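Side-chain contacts in alanine racemase (Actinobacillus succinogenes, PDB 3C3K), which is named as an alanine racemase but has the two-domain fold of periplasmic binding protein-like sensors, such as the LacI-type regulators, and is of unproven function: residues B[74-77]-B[78-82]; B[107-110]-B[111-115]; B[147-150]-B[151-155]. One frame throughout, in Å; residues are numbered along the deposited sequence.

Contact 1 of 3, residues B[74-77]-B[78-82]; sequences LSEL and PELQN
Leu77 and Leu80 are joined by the backbone bond from Leu80 N to Leu77 O, 3.0 Å long and moderately bent, 155° at the hydrogen, with the donor above the carbonyl plane; one residue earlier Glu79 N reaches Glu76 O in a weak bond, and the chain passes here from the loop after strand 68-70 into helix 77-84. Proline suits its place because Leu74 O is already taken by Leu77 N and Pro78 has no N-H to offer. The Pro78 ring lies back over the preceding peptides, its CD 3.4 Å from Ser75 O. On another side of the turn, Leu80 CD1 slants across the carboxylate end of Glu76, 3.8 Å from Glu76 OE1. Glu76 gets there with CG anti to the backbone N (chi1 -161°) and an extended chain. The chain of Glu79 crosses that of Glu76 at about a right angle, bringing Glu79 OE2 to 4.1 Å from Glu76 CG, while Glu79 CG rests on Ser75 O. Leu77 turns from this side towards Trp89 and Gln91 of strand 89-92, and Leu80 packs on Leu50 and Ser53 of helix 50-56, so the leucines suit the buried flanks and Glu79 the exposed one. Glu76, itself buried, gives OE2 to a hydrogen bond with Ser53 OG. With Asp72 close and Glu79 OE2 5.3 Å from Glu76 OE2, the acidic cluster would probably raise the proton affinity of Glu76, an effect the serine bond may partly offset.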
ATOM      1  N   LEU B  74     -16.035  10.523   9.177  1.00 15.46           N
ATOM      2  CA  LEU B  74     -17.158  10.415  10.123  1.00 16.48           C
ATOM      3  C   LEU B  74     -18.369  11.132   9.631  1.00 16.11           C
ATOM      4  O   LEU B  74     -19.461  10.650   9.808  1.00 15.83           O
ATOM      5  CB  LEU B  74     -16.742  11.051  11.474  1.00 19.44           C
ATOM      6  CG  LEU B  74     -17.674  10.924  12.663  1.00 21.00           C
ATOM      7  CD1 LEU B  74     -17.704   9.482  13.058  1.00 21.30           C
ATOM      8  CD2 LEU B  74     -17.123  11.794  13.765  1.00 25.71           C
ATOM      9  N   SER B  75     -18.188  12.270   8.944  1.00 15.07           N
ATOM     10  CA  SER B  75     -19.320  13.058   8.499  1.00 16.53           C
ATOM     11  C   SER B  75     -20.160  12.453   7.329  1.00 18.37           C
ATOM     12  O   SER B  75     -21.255  12.982   6.925  1.00 18.34           O
ATOM     13  CB  SER B  75     -18.784  14.388   8.028  1.00 16.31           C
ATOM     14  OG  SER B  75     -17.986  14.204   6.892  1.00 17.48           O
ATOM     15  N   GLU B  76     -19.653  11.346   6.796  1.00 18.35           N
ATOM     16  CA  GLU B  76     -20.353  10.608   5.757  1.00 17.69           C
ATOM     17  C   GLU B  76     -21.441   9.744   6.383  1.00 18.13           C
ATOM     18  O   GLU B  76     -22.354   9.362   5.692  1.00 17.73           O
ATOM     19  CB  GLU B  76     -19.370   9.708   5.000  1.00 18.25           C
ATOM     20  CG  GLU B  76     -19.902   9.257   3.617  1.00 19.15           C
ATOM     21  CD  GLU B  76     -18.910   8.444   2.813  1.00 19.73           C
ATOM     22  OE1 GLU B  76     -18.398   7.403   3.348  1.00 18.02           O
ATOM     23  OE2 GLU B  76     -18.712   8.823   1.631  1.00 20.79           O
ATOM     24  N   LEU B  77     -21.295   9.366   7.655  1.00 18.02           N
ATOM     25  CA  LEU B  77     -22.240   8.459   8.280  1.00 19.18           C
ATOM     26  C   LEU B  77     -23.687   8.944   8.153  1.00 19.31           C
ATOM     27  O   LEU B  77     -24.513   8.203   7.657  1.00 20.31           O
ATOM     28  CB  LEU B  77     -21.852   8.168   9.728  1.00 19.28           C
ATOM     29  CG  LEU B  77     -21.155   6.861  10.126  1.00 20.18           C
ATOM     30  CD1 LEU B  77     -20.334   6.297   9.092  1.00 19.06           C
ATOM     31  CD2 LEU B  77     -20.398   7.009  11.462  1.00 18.98           C
ATOM     32  N   PRO B  78     -23.986  10.207   8.566  1.00 20.69           N
ATOM     33  CA  PRO B  78     -25.389  10.678   8.452  1.00 20.35           C
ATOM     34  C   PRO B  78     -25.902  10.730   7.007  1.00 20.95           C
ATOM     35  O   PRO B  78     -27.087  10.523   6.783  1.00 19.92           O
ATOM     36  CB  PRO B  78     -25.375  12.059   9.153  1.00 19.58           C
ATOM     37  CG  PRO B  78     -23.985  12.496   9.073  1.00 20.18           C
ATOM     38  CD  PRO B  78     -23.129  11.244   9.188  1.00 19.87           C
ATOM     39  N   GLU B  79     -25.003  10.868   6.035  1.00 22.42           N
ATOM     40  CA  GLU B  79     -25.374  10.907   4.628  1.00 24.39           C
ATOM     41  C   GLU B  79     -25.744   9.510   4.073  1.00 23.80           C
ATOM     42  O   GLU B  79     -26.338   9.393   3.009  1.00 23.41           O
ATOM     43  CB  GLU B  79     -24.209  11.485   3.845  1.00 24.39           C
ATOM     44  CG  GLU B  79     -23.861  12.924   4.232  1.00 28.03           C
ATOM     45  CD  GLU B  79     -22.723  13.547   3.401  1.00 30.13           C
ATOM     46  OE1 GLU B  79     -22.865  14.729   2.980  1.00 39.60           O
ATOM     47  OE2 GLU B  79     -21.680  12.880   3.169  1.00 36.51           O
ATOM     48  N   LEU B  80     -25.384   8.463   4.801  1.00 21.89           N
ATOM     49  CA  LEU B  80     -25.619   7.115   4.350  1.00 20.90           C
ATOM     50  C   LEU B  80     -26.584   6.311   5.203  1.00 21.30           C
ATOM     51  O   LEU B  80     -26.872   5.161   4.865  1.00 21.41           O
ATOM     52  CB  LEU B  80     -24.297   6.340   4.247  1.00 20.09           C
ATOM     53  CG  LEU B  80     -23.182   6.833   3.334  1.00 18.36           C
ATOM     54  CD1 LEU B  80     -21.893   5.932   3.551  1.00 18.08           C
ATOM     55  CD2 LEU B  80     -23.604   6.916   1.846  1.00 15.98           C
ATOM     56  N   GLN B  81     -27.073   6.918   6.283  1.00 23.54           N
ATOM     57  CA  GLN B  81     -27.843   6.219   7.301  1.00 26.01           C
ATOM     58  C   GLN B  81     -29.138   5.693   6.659  1.00 25.53           C
ATOM     59  O   GLN B  81     -29.602   4.589   6.970  1.00 25.18           O
ATOM     60  CB  GLN B  81     -28.036   7.086   8.557  1.00 25.02           C
ATOM     61  CG  GLN B  81     -29.305   7.922   8.675  1.00 29.76           C
ATOM     62  CD  GLN B  81     -29.081   9.238   9.467  1.00 31.72           C
ATOM     63  OE1 GLN B  81     -29.475  10.335   9.009  1.00 36.60           O
ATOM     64  NE2 GLN B  81     -28.409   9.131  10.639  1.00 34.61           N
ATOM     65  N   ASN B  82     -29.640   6.428   5.675  1.00 24.68           N
ATOM     66  CA  ASN B  82     -30.854   6.000   5.038  1.00 25.33           C
ATOM     67  C   ASN B  82     -30.669   4.791   4.149  1.00 23.99           C
ATOM     68  O   ASN B  82     -31.601   4.026   3.956  1.00 24.25           O
ATOM     69  CB  ASN B  82     -31.471   7.136   4.267  1.00 26.57           C
ATOM     70  CG  ASN B  82     -32.223   8.076   5.172  1.00 31.20           C
ATOM     71  OD1 ASN B  82     -32.914   7.657   6.127  1.00 36.83           O
ATOM     72  ND2 ASN B  82     -32.066   9.355   4.923  1.00 35.12           N
TER

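Contact 2 of 3, residues B[107-110]-B[111-115]; sequences DDVA and ASEYV
Helix 108-121 begins with an N-cap: Asp107 ends the loop after strand 102-105, and its backbone O takes the N-H of Ala111 in an almost straight 3.2 Å bond, 173° at the hydrogen. Its side chain turns back on the same first turn, where OD1 accepts from Ala110 N at 3.0 Å, the donor lying above the carboxylate plane. Aspartate suits the cap because a short, charged acceptor can meet N-H groups that have no carbonyl before them, and its charge should suit the positive end of the helix dipole. At the next residue, Asp108 O is gripped twice, by Ser112 N at 3.0 Å and by Ser112 OG at 2.6 Å. With chi1 at 38° the hydroxyl is folded back over the preceding turn, which lets a small polar side chain sit buried against Phe189 with its oxygen satisfied. The helix belongs to the second lobe of the binding protein-like fold, packing on its sheet and on helix 137-152: Asp108 OD1 makes a salt bridge with Arg142 of that helix, and Ala111, small enough for close packing, lies against Phe219 and Val235. On the flank where Val109 meets His141 and Glu113 meets Arg149, the two run side by side. Val109 CG1 touches the carboxylate carbon Glu113 CD at 3.8 Å. Tyr114 CB rests 3.4 Å from Ala110 O, and its ring meets Trp269 edge-to-face.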
ATOM      1  N   ASP B 107      -7.433   6.669  20.425  1.00 15.68           N
ATOM      2  CA  ASP B 107      -7.733   8.040  20.848  1.00 16.85           C
ATOM      3  C   ASP B 107      -6.703   9.004  20.218  1.00 16.09           C
ATOM      4  O   ASP B 107      -5.616   9.171  20.725  1.00 16.15           O
ATOM      5  CB  ASP B 107      -7.642   8.127  22.382  1.00 16.04           C
ATOM      6  CG  ASP B 107      -7.998   9.494  22.920  1.00 17.44           C
ATOM      7  OD1 ASP B 107      -7.990  10.521  22.215  1.00 20.92           O
ATOM      8  OD2 ASP B 107      -8.271   9.563  24.107  1.00 18.62           O
ATOM      9  N   ASP B 108      -7.084   9.675  19.144  1.00 16.76           N
ATOM     10  CA  ASP B 108      -6.197  10.549  18.405  1.00 16.03           C
ATOM     11  C   ASP B 108      -5.776  11.772  19.180  1.00 16.18           C
ATOM     12  O   ASP B 108      -4.654  12.286  19.002  1.00 15.03           O
ATOM     13  CB  ASP B 108      -6.830  10.928  17.087  1.00 16.63           C
ATOM     14  CG  ASP B 108      -6.752   9.779  16.074  1.00 16.15           C
ATOM     15  OD1 ASP B 108      -5.620   9.410  15.798  1.00 15.62           O
ATOM     16  OD2 ASP B 108      -7.766   9.207  15.644  1.00 15.75           O
ATOM     17  N   VAL B 109      -6.675  12.292  19.995  1.00 16.44           N
ATOM     18  CA  VAL B 109      -6.325  13.495  20.791  1.00 16.09           C
ATOM     19  C   VAL B 109      -5.301  13.162  21.816  1.00 15.69           C
ATOM     20  O   VAL B 109      -4.338  13.873  21.899  1.00 17.05           O
ATOM     21  CB  VAL B 109      -7.540  14.133  21.468  1.00 16.76           C
ATOM     22  CG1 VAL B 109      -7.110  15.393  22.322  1.00 16.94           C
ATOM     23  CG2 VAL B 109      -8.429  14.590  20.420  1.00 14.06           C
ATOM     24  N   ALA B 110      -5.447  12.041  22.542  1.00 14.73           N
ATOM     25  CA  ALA B 110      -4.445  11.702  23.557  1.00 14.48           C
ATOM     26  C   ALA B 110      -3.077  11.403  22.924  1.00 14.75           C
ATOM     27  O   ALA B 110      -2.053  11.845  23.458  1.00 16.25           O
ATOM     28  CB  ALA B 110      -4.872  10.503  24.459  1.00 12.99           C
ATOM     29  N   ALA B 111      -3.046  10.639  21.827  1.00 13.42           N
ATOM     30  CA  ALA B 111      -1.781  10.356  21.134  1.00 12.89           C
ATOM     31  C   ALA B 111      -1.097  11.622  20.646  1.00 14.41           C
ATOM     32  O   ALA B 111       0.097  11.707  20.801  1.00 14.44           O
ATOM     33  CB  ALA B 111      -1.995   9.416  19.971  1.00 12.80           C
ATOM     34  N   SER B 112      -1.815  12.561  19.989  1.00 12.57           N
ATOM     35  CA  SER B 112      -1.124  13.725  19.492  1.00 14.68           C
ATOM     36  C   SER B 112      -0.648  14.685  20.553  1.00 15.07           C
ATOM     37  O   SER B 112       0.405  15.257  20.392  1.00 15.89           O
ATOM     38  CB  SER B 112      -1.877  14.442  18.374  1.00 14.41           C
ATOM     39  OG  SER B 112      -3.210  14.375  18.704  1.00 23.45           O
ATOM     40  N   GLU B 113      -1.378  14.826  21.668  1.00 16.40           N
ATOM     41  CA  GLU B 113      -0.886  15.679  22.746  1.00 17.35           C
ATOM     42  C   GLU B 113       0.349  15.066  23.361  1.00 17.02           C
ATOM     43  O   GLU B 113       1.229  15.788  23.743  1.00 17.90           O
ATOM     44  CB  GLU B 113      -1.965  15.937  23.841  1.00 17.30           C
ATOM     45  CG  GLU B 113      -3.203  16.605  23.321  1.00 19.01           C
ATOM     46  CD  GLU B 113      -4.231  16.850  24.413  1.00 21.61           C
ATOM     47  OE1 GLU B 113      -4.432  15.973  25.274  1.00 28.26           O
ATOM     48  OE2 GLU B 113      -4.866  17.908  24.369  1.00 27.29           O
ATOM     49  N   TYR B 114       0.364  13.743  23.517  1.00 17.20           N
ATOM     50  CA  TYR B 114       1.517  12.973  24.017  1.00 16.84           C
ATOM     51  C   TYR B 114       2.736  13.156  23.144  1.00 16.05           C
ATOM     52  O   TYR B 114       3.806  13.267  23.649  1.00 17.01           O
ATOM     53  CB  TYR B 114       1.233  11.465  24.021  1.00 17.97           C
ATOM     54  CG  TYR B 114       2.269  10.678  24.801  1.00 19.02           C
ATOM     55  CD1 TYR B 114       3.396  10.157  24.185  1.00 19.68           C
ATOM     56  CD2 TYR B 114       2.106  10.463  26.173  1.00 23.52           C
ATOM     57  CE1 TYR B 114       4.357   9.414  24.919  1.00 20.76           C
ATOM     58  CE2 TYR B 114       3.049   9.729  26.930  1.00 23.34           C
ATOM     59  CZ  TYR B 114       4.182   9.234  26.296  1.00 22.86           C
ATOM     60  OH  TYR B 114       5.071   8.507  27.053  1.00 21.20           O
ATOM     61  N   VAL B 115       2.559  13.121  21.835  1.00 14.53           N
ATOM     62  CA  VAL B 115       3.626  13.489  20.849  1.00 13.13           C
ATOM     63  C   VAL B 115       4.237  14.843  21.130  1.00 13.69           C
ATOM     64  O   VAL B 115       5.443  14.957  21.298  1.00 13.49           O
ATOM     65  CB  VAL B 115       3.133  13.374  19.420  1.00 13.46           C
ATOM     66  CG1 VAL B 115       4.177  14.021  18.449  1.00  8.93           C
ATOM     67  CG2 VAL B 115       2.849  11.845  19.090  1.00 10.82           C
TER

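Contact 3 of 3, residues B[147-150]-B[151-155]; sequences LNRL and KFHGL
Leu150 O receives the N-H of Leu155 in a 3.0 Å bond, the wider-spanning one, over five residues, of a Schellman motif that ends helix 137-152, the helix of the beta-alpha-beta unit between strands 127-131 and 159-162. The other, over three, runs from Gly154 N to Lys151 O; Gly154, with phi at 62°, takes a left-handed backbone that a residue without a side chain adopts at little cost. The reversal carries Leu155 back across the helix, so that its CD1 meets Leu150 CD2 at 3.7 Å, the two side chains crossing at about a right angle. This apolar pair is the packed part: Leu150 is buried and, like Leu155, leans on helix 108-121, through Val116 and Val120 respectively. Leucine suits both ends of the closure, being apolar and branched near its tip. At the margin, exposed Phe152 carries the guanidinium of Arg149 flat over one face, planes 12° apart and centres 3.9 Å apart, a stacked cation-pi pair. A bend at chi2 (67°) in Arg149 swings the chain to run beside the ring. The cation is also held from elsewhere: Arg149 NE forms a salt bridge with Asp117 OD1, the atom that also accepts from His153 NE2, which links both residues to helix 108-121. On the looser side Lys151 bends twice along its chain, laying CG 3.4 Å from Leu147 O and ending in a weak 3.3 Å bond from Lys151 NZ to Leu155 O.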
ATOM      1  N   LEU B 147      -2.359  21.900  18.330  1.00 18.01           N
ATOM      2  CA  LEU B 147      -2.428  23.362  18.554  1.00 18.36           C
ATOM      3  C   LEU B 147      -2.677  23.686  20.040  1.00 19.69           C
ATOM      4  O   LEU B 147      -2.024  24.559  20.628  1.00 19.73           O
ATOM      5  CB  LEU B 147      -3.595  23.906  17.788  1.00 18.70           C
ATOM      6  CG  LEU B 147      -3.388  24.092  16.295  1.00 18.85           C
ATOM      7  CD1 LEU B 147      -4.731  24.544  15.691  1.00 20.43           C
ATOM      8  CD2 LEU B 147      -2.333  25.119  16.150  1.00 14.64           C
ATOM      9  N   ASN B 148      -3.594  22.944  20.654  1.00 19.93           N
ATOM     10  CA  ASN B 148      -3.888  23.117  22.084  1.00 20.42           C
ATOM     11  C   ASN B 148      -2.718  22.793  22.972  1.00 20.41           C
ATOM     12  O   ASN B 148      -2.525  23.441  24.021  1.00 20.86           O
ATOM     13  CB  ASN B 148      -5.098  22.283  22.545  1.00 20.77           C
ATOM     14  CG  ASN B 148      -6.361  22.648  21.809  1.00 24.54           C
ATOM     15  OD1 ASN B 148      -6.492  23.754  21.294  1.00 26.26           O
ATOM     16  ND2 ASN B 148      -7.298  21.705  21.738  1.00 26.61           N
ATOM     17  N   ARG B 149      -1.942  21.786  22.616  1.00 18.19           N
ATOM     18  CA  ARG B 149      -0.847  21.390  23.505  1.00 17.03           C
ATOM     19  C   ARG B 149       0.323  22.347  23.391  1.00 16.93           C
ATOM     20  O   ARG B 149       1.051  22.604  24.345  1.00 17.15           O
ATOM     21  CB  ARG B 149      -0.457  19.944  23.194  1.00 17.86           C
ATOM     22  CG  ARG B 149       0.115  19.204  24.342  1.00 17.74           C
ATOM     23  CD  ARG B 149      -0.932  18.989  25.435  1.00 19.52           C
ATOM     24  NE  ARG B 149      -0.324  18.377  26.603  1.00 19.35           N
ATOM     25  CZ  ARG B 149      -0.909  18.360  27.783  1.00 22.67           C
ATOM     26  NH1 ARG B 149      -2.105  18.900  27.900  1.00 22.15           N
ATOM     27  NH2 ARG B 149      -0.299  17.826  28.831  1.00 22.61           N
ATOM     28  N   LEU B 150       0.502  22.954  22.231  1.00 17.75           N
ATOM     29  CA  LEU B 150       1.521  24.016  22.116  1.00 17.34           C
ATOM     30  C   LEU B 150       1.194  25.180  23.024  1.00 16.97           C
ATOM     31  O   LEU B 150       2.092  25.731  23.634  1.00 15.49           O
ATOM     32  CB  LEU B 150       1.725  24.535  20.679  1.00 16.85           C
ATOM     33  CG  LEU B 150       2.221  23.543  19.602  1.00 20.47           C
ATOM     34  CD1 LEU B 150       2.397  24.258  18.237  1.00 17.38           C
ATOM     35  CD2 LEU B 150       3.511  22.865  20.031  1.00 21.82           C
ATOM     36  N   LYS B 151      -0.080  25.590  23.035  1.00 16.96           N
ATOM     37  CA  LYS B 151      -0.556  26.738  23.825  1.00 16.82           C
ATOM     38  C   LYS B 151      -0.468  26.329  25.284  1.00 15.99           C
ATOM     39  O   LYS B 151      -0.189  27.145  26.157  1.00 16.98           O
ATOM     40  CB  LYS B 151      -2.032  27.057  23.547  1.00 16.76           C
ATOM     41  CG  LYS B 151      -2.482  27.567  22.145  1.00 25.12           C
ATOM     42  CD  LYS B 151      -1.507  28.579  21.591  1.00 33.31           C
ATOM     43  CE  LYS B 151      -0.583  27.946  20.499  1.00 37.34           C
ATOM     44  NZ  LYS B 151       0.572  28.805  19.982  1.00 36.12           N
ATOM     45  N   PHE B 152      -0.765  25.067  25.561  1.00 15.21           N
ATOM     46  CA  PHE B 152      -0.611  24.581  26.916  1.00 15.29           C
ATOM     47  C   PHE B 152       0.815  24.732  27.444  1.00 15.60           C
ATOM     48  O   PHE B 152       1.045  24.932  28.629  1.00 13.75           O
ATOM     49  CB  PHE B 152      -1.004  23.119  26.975  1.00 15.50           C
ATOM     50  CG  PHE B 152      -0.713  22.475  28.266  1.00 13.75           C
ATOM     51  CD1 PHE B 152      -1.584  22.640  29.355  1.00 15.50           C
ATOM     52  CD2 PHE B 152       0.331  21.625  28.378  1.00 15.17           C
ATOM     53  CE1 PHE B 152      -1.339  21.982  30.561  1.00 17.04           C
ATOM     54  CE2 PHE B 152       0.587  20.970  29.572  1.00 11.97           C
ATOM     55  CZ  PHE B 152      -0.235  21.151  30.661  1.00 17.85           C
ATOM     56  N   HIS B 153       1.779  24.578  26.557  1.00 16.85           N
ATOM     57  CA  HIS B 153       3.196  24.735  26.945  1.00 17.25           C
ATOM     58  C   HIS B 153       3.690  26.160  26.728  1.00 17.10           C
ATOM     59  O   HIS B 153       4.859  26.444  26.832  1.00 17.20           O
ATOM     60  CB  HIS B 153       4.066  23.736  26.163  1.00 15.94           C
ATOM     61  CG  HIS B 153       3.914  22.322  26.638  1.00 15.37           C
ATOM     62  ND1 HIS B 153       4.239  21.927  27.920  1.00 14.06           N
ATOM     63  CD2 HIS B 153       3.435  21.218  26.008  1.00 14.09           C
ATOM     64  CE1 HIS B 153       4.005  20.629  28.042  1.00 16.36           C
ATOM     65  NE2 HIS B 153       3.501  20.177  26.905  1.00 15.44           N
ATOM     66  N   GLY B 154       2.778  27.049  26.378  1.00 17.52           N
ATOM     67  CA  GLY B 154       3.144  28.442  26.181  1.00 16.27           C
ATOM     68  C   GLY B 154       4.144  28.678  25.066  1.00 16.53           C
ATOM     69  O   GLY B 154       4.915  29.580  25.162  1.00 15.71           O
ATOM     70  N   LEU B 155       4.161  27.817  24.043  1.00 17.71           N
ATOM     71  CA  LEU B 155       5.061  27.958  22.920  1.00 19.10           C
ATOM     72  C   LEU B 155       4.520  29.037  21.978  1.00 20.00           C
ATOM     73  O   LEU B 155       3.348  29.096  21.698  1.00 20.54           O
ATOM     74  CB  LEU B 155       5.287  26.607  22.213  1.00 19.12           C
ATOM     75  CG  LEU B 155       5.754  25.449  23.153  1.00 21.06           C
ATOM     76  CD1 LEU B 155       5.884  24.099  22.525  1.00 20.59           C
ATOM     77  CD2 LEU B 155       7.101  25.758  23.809  1.00 20.29           C
TER

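All three contacts are local, between neighbours along the chain in or beside helices, but they sit at different places in the fold. Contact 2 lies at a helix start and contact 3 at a helix end; contact 1 spans the passage from a loop into helix 77-84. It belongs to the lobe with the six-stranded sheet and touches neither of the others; its centre is about 26 Å from that of contact 2. Contacts 2 and 3 meet directly, Glu113 CB lying 3.6 Å from Arg149 CD, and so join helices 108-121 and 137-152. Contact 3 is the most superficial, combining a cation-pi stack with a leucine pair, whereas contacts 1 and 2 are partly buried, one with clustered carboxylates, the other with a capping aspartate and a carbonyl that accepts two hydrogen bonds.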